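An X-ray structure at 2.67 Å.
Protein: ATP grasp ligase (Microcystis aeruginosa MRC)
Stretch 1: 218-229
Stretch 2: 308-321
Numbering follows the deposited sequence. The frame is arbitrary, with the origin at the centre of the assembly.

Stretch 1 218-229: ITIVGEQIFTAA
Stretch 2 (308-321) PPYFPISQAIAEIL

A β-hairpin (strands 218-221 and 224-229) packs against a proline-rich loop and the helix that runs through 314-321 and beyond; the contact buries 523 Å², and with no hydrogen bond crossing it, the side-chain pairs are mainly apolar or aromatic. Strand 218-221 runs 25° from the helix direction, axes 9.1 Å apart; strand 224-229 returns at 162°, axes 10.8 Å apart. The hairpin closes through T219 N to F226 O and F226 N to T219 O, both 2.8 Å, V221 N to Q224 O, 3.0 Å, and Q224 N to V221 O, 3.1 Å. Strand alternation points T219 (chi1 m) and V221 (chi1 t) toward the helix and I220 away. T219 CG2 lies 4.2 Å from I313 CG2. V221, its CA 6.5 Å from I317 CA, fits among helix side chains: V221 CG2 is 4.0 Å from I313 CG2 and 4.2 Å from I317 CG1; V221 CG1 is 4.1 Å from A316 CB and 3.9 Å from I320 CG2. G222 turns the chain at phi/psi 72/-103; G222 CA is 3.9 Å from I320 CD1, and an ideal CB would stand a tight 3.4 Å from that methyl. E223 points away. Q224, extended (t, t), brings OE1 within 3.9 Å of A316 CB. F226 (chi1 m, chi2 89°) has I313 CG1 over one ring face, 4.2 Å from the ring centroid, and F226 CZ 4.2 Å from A316 CB. Its edge meets the face of F311 (chi1 -89°, chi2 -49°) in an offset edge-to-face pair, centroids 5.6 Å apart and planes at 66°; F226 CB sits over the F311 face, 4.2 Å from the centroid. The T227 CA-to-CB bond points away, but T227 O lies at the F311 ring edge, 3.6 Å from F311 CZ. A228 CB approaches that edge too, 3.9 Å from F311 CE2, and lies 4.3 Å from P309 CD; P309 follows a cis peptide bond.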

# COMPACT_ATOMS: atom_id res chain seq x y z
N ILE A 218 -11.18 14.17 -16.36
CA ILE A 218 -10.97 13.21 -17.43
C ILE A 218 -11.07 11.81 -16.85
O ILE A 218 -10.27 11.42 -16.00
CB ILE A 218 -9.61 13.43 -18.11
CG1 ILE A 218 -9.50 14.89 -18.56
CG2 ILE A 218 -9.43 12.47 -19.28
CD1 ILE A 218 -8.12 15.29 -18.96
N THR A 219 -12.06 11.05 -17.32
CA THR A 219 -12.28 9.68 -16.89
C THR A 219 -11.97 8.75 -18.06
O THR A 219 -12.56 8.89 -19.13
CB THR A 219 -13.71 9.47 -16.41
OG1 THR A 219 -14.03 10.46 -15.42
CG2 THR A 219 -13.87 8.10 -15.79
N ILE A 220 -11.04 7.82 -17.85
CA ILE A 220 -10.59 6.91 -18.89
C ILE A 220 -10.99 5.50 -18.50
O ILE A 220 -10.72 5.05 -17.38
CB ILE A 220 -9.07 7.00 -19.09
CG1 ILE A 220 -8.69 8.41 -19.58
CG2 ILE A 220 -8.60 5.94 -20.07
CD1 ILE A 220 -7.20 8.63 -19.68
N VAL A 221 -11.64 4.79 -19.43
CA VAL A 221 -12.01 3.39 -19.25
C VAL A 221 -11.41 2.62 -20.42
O VAL A 221 -11.93 2.68 -21.54
CB VAL A 221 -13.53 3.19 -19.19
CG1 VAL A 221 -13.85 1.76 -18.81
CG2 VAL A 221 -14.16 4.17 -18.22
N GLY A 222 -10.33 1.88 -20.16
CA GLY A 222 -9.61 1.21 -21.22
C GLY A 222 -8.85 2.21 -22.07
O GLY A 222 -7.80 2.70 -21.65
N GLU A 223 -9.38 2.52 -23.25
CA GLU A 223 -8.83 3.58 -24.09
C GLU A 223 -9.91 4.58 -24.50
O GLU A 223 -9.71 5.35 -25.44
CB GLU A 223 -8.14 3.00 -25.33
CG GLU A 223 -6.87 2.22 -25.00
CD GLU A 223 -6.08 1.83 -26.24
OE1 GLU A 223 -6.71 1.53 -27.28
OE2 GLU A 223 -4.84 1.82 -26.17
N GLN A 224 -11.05 4.57 -23.81
CA GLN A 224 -12.13 5.52 -24.05
C GLN A 224 -11.98 6.68 -23.07
O GLN A 224 -11.85 6.46 -21.86
CB GLN A 224 -13.49 4.84 -23.88
CG GLN A 224 -14.65 5.67 -24.37
CD GLN A 224 -15.93 4.85 -24.46
OE1 GLN A 224 -15.96 3.69 -24.05
NE2 GLN A 224 -16.98 5.45 -25.01
N ILE A 225 -12.00 7.90 -23.60
CA ILE A 225 -11.66 9.09 -22.83
C ILE A 225 -12.89 9.98 -22.73
O ILE A 225 -13.38 10.48 -23.74
CB ILE A 225 -10.48 9.85 -23.46
CG1 ILE A 225 -9.32 8.89 -23.72
CG2 ILE A 225 -10.05 10.99 -22.55
CD1 ILE A 225 -8.15 9.53 -24.41
N PHE A 226 -13.37 10.19 -21.50
CA PHE A 226 -14.48 11.09 -21.22
C PHE A 226 -13.92 12.35 -20.58
O PHE A 226 -13.49 12.33 -19.42
CB PHE A 226 -15.51 10.43 -20.31
CG PHE A 226 -16.04 9.12 -20.83
CD1 PHE A 226 -15.40 7.93 -20.54
CD2 PHE A 226 -17.19 9.09 -21.61
CE1 PHE A 226 -15.89 6.73 -21.01
CE2 PHE A 226 -17.68 7.89 -22.08
CZ PHE A 226 -17.03 6.71 -21.78
N THR A 227 -13.95 13.46 -21.31
CA THR A 227 -13.39 14.73 -20.86
C THR A 227 -14.51 15.72 -20.58
O THR A 227 -15.36 15.97 -21.45
CB THR A 227 -12.43 15.31 -21.90
OG1 THR A 227 -11.39 14.36 -22.17
CG2 THR A 227 -11.81 16.59 -21.38
N ALA A 228 -14.50 16.29 -19.38
CA ALA A 228 -15.47 17.28 -18.96
C ALA A 228 -14.75 18.53 -18.46
O ALA A 228 -13.72 18.42 -17.78
CB ALA A 228 -16.40 16.73 -17.88
N ALA A 229 -15.29 19.70 -18.78
CA ALA A 229 -14.68 20.97 -18.41
C ALA A 229 -15.70 21.85 -17.71
O ALA A 229 -16.91 21.73 -17.93
CB ALA A 229 -14.12 21.70 -19.63
N PRO A 308 -24.91 16.65 -15.54
CA PRO A 308 -24.23 16.98 -16.80
C PRO A 308 -22.72 16.77 -16.73
O PRO A 308 -22.13 16.98 -15.67
CB PRO A 308 -24.57 18.46 -16.99
CG PRO A 308 -25.89 18.62 -16.32
CD PRO A 308 -25.82 17.73 -15.12
N PRO A 309 -22.12 16.37 -17.85
CA PRO A 309 -22.86 16.16 -19.10
C PRO A 309 -23.48 14.77 -19.22
O PRO A 309 -23.50 14.22 -20.33
CB PRO A 309 -21.78 16.34 -20.16
CG PRO A 309 -20.52 15.91 -19.49
CD PRO A 309 -20.66 16.31 -18.04
N TYR A 310 -23.97 14.22 -18.12
CA TYR A 310 -24.59 12.90 -18.13
C TYR A 310 -23.79 11.90 -18.97
O TYR A 310 -24.28 11.37 -19.96
CB TYR A 310 -26.02 12.98 -18.66
CG TYR A 310 -26.86 14.05 -17.99
CD1 TYR A 310 -27.32 13.88 -16.69
CD2 TYR A 310 -27.18 15.22 -18.66
CE1 TYR A 310 -28.09 14.85 -16.08
CE2 TYR A 310 -27.95 16.20 -18.05
CZ TYR A 310 -28.40 16.01 -16.77
OH TYR A 310 -29.16 16.98 -16.16
N PHE A 311 -22.55 11.66 -18.56
CA PHE A 311 -21.68 10.72 -19.28
C PHE A 311 -22.07 9.28 -18.98
O PHE A 311 -22.42 8.94 -17.84
CB PHE A 311 -20.22 10.95 -18.90
CG PHE A 311 -19.52 11.96 -19.76
CD1 PHE A 311 -19.60 11.89 -21.14
CD2 PHE A 311 -18.78 12.98 -19.19
CE1 PHE A 311 -18.96 12.82 -21.94
CE2 PHE A 311 -18.13 13.92 -19.98
CZ PHE A 311 -18.22 13.83 -21.35
N PRO A 312 -22.01 8.40 -20.06
CA PRO A 312 -22.39 7.02 -19.74
C PRO A 312 -21.16 6.19 -19.42
O PRO A 312 -20.76 5.33 -20.21
CB PRO A 312 -23.04 6.54 -21.03
CG PRO A 312 -22.22 7.16 -22.10
CD PRO A 312 -21.63 8.43 -21.54
N ILE A 313 -20.56 6.45 -18.26
CA ILE A 313 -19.35 5.74 -17.84
C ILE A 313 -19.65 4.37 -17.25
O ILE A 313 -18.90 3.42 -17.48
CB ILE A 313 -18.54 6.57 -16.82
CG1 ILE A 313 -18.11 7.90 -17.44
CG2 ILE A 313 -17.33 5.78 -16.35
CD1 ILE A 313 -18.11 9.05 -16.46
N SER A 314 -20.72 4.26 -16.47
CA SER A 314 -21.06 2.98 -15.86
C SER A 314 -21.27 1.90 -16.91
O SER A 314 -20.96 0.73 -16.67
CB SER A 314 -22.31 3.13 -14.99
OG SER A 314 -23.46 3.37 -15.79
N GLN A 315 -21.79 2.27 -18.08
CA GLN A 315 -21.90 1.32 -19.18
C GLN A 315 -20.52 0.88 -19.66
O GLN A 315 -20.29 -0.31 -19.90
CB GLN A 315 -22.69 1.94 -20.33
CG GLN A 315 -22.94 1.00 -21.49
CD GLN A 315 -23.75 -0.22 -21.10
OE1 GLN A 315 -24.72 -0.11 -20.35
NE2 GLN A 315 -23.35 -1.38 -21.60
N ALA A 316 -19.59 1.82 -19.80
CA ALA A 316 -18.25 1.47 -20.28
C ALA A 316 -17.52 0.59 -19.28
O ALA A 316 -16.78 -0.32 -19.68
CB ALA A 316 -17.45 2.74 -20.58
N ILE A 317 -17.71 0.85 -17.99
CA ILE A 317 -17.07 0.03 -16.96
C ILE A 317 -17.63 -1.38 -16.98
O ILE A 317 -16.88 -2.36 -16.95
CB ILE A 317 -17.23 0.68 -15.58
CG1 ILE A 317 -16.46 2.00 -15.51
CG2 ILE A 317 -16.78 -0.27 -14.48
CD1 ILE A 317 -16.61 2.71 -14.19
N ALA A 318 -18.96 -1.50 -17.03
CA ALA A 318 -19.58 -2.81 -17.08
C ALA A 318 -19.16 -3.59 -18.32
O ALA A 318 -19.03 -4.82 -18.28
CB ALA A 318 -21.10 -2.68 -17.02
N GLU A 319 -18.94 -2.89 -19.44
CA GLU A 319 -18.52 -3.58 -20.66
C GLU A 319 -17.11 -4.15 -20.52
O GLU A 319 -16.88 -5.32 -20.81
CB GLU A 319 -18.62 -2.64 -21.86
CG GLU A 319 -20.06 -2.37 -22.31
CD GLU A 319 -20.15 -1.43 -23.49
OE1 GLU A 319 -19.09 -1.02 -24.01
OE2 GLU A 319 -21.28 -1.09 -23.91
N ILE A 320 -16.16 -3.33 -20.07
CA ILE A 320 -14.79 -3.82 -19.95
C ILE A 320 -14.69 -4.88 -18.86
O ILE A 320 -13.79 -5.73 -18.88
CB ILE A 320 -13.81 -2.66 -19.72
CG1 ILE A 320 -12.37 -3.10 -20.01
CG2 ILE A 320 -13.90 -2.14 -18.30
CD1 ILE A 320 -11.36 -1.99 -19.85
N LEU A 321 -15.61 -4.86 -17.89
CA LEU A 321 -15.59 -5.87 -16.84
C LEU A 321 -16.04 -7.23 -17.38
O LEU A 321 -15.41 -8.26 -17.10
CB LEU A 321 -16.46 -5.43 -15.67
CG LEU A 321 -15.82 -4.49 -14.65
CD1 LEU A 321 -16.80 -4.13 -13.55
CD2 LEU A 321 -14.56 -5.10 -14.06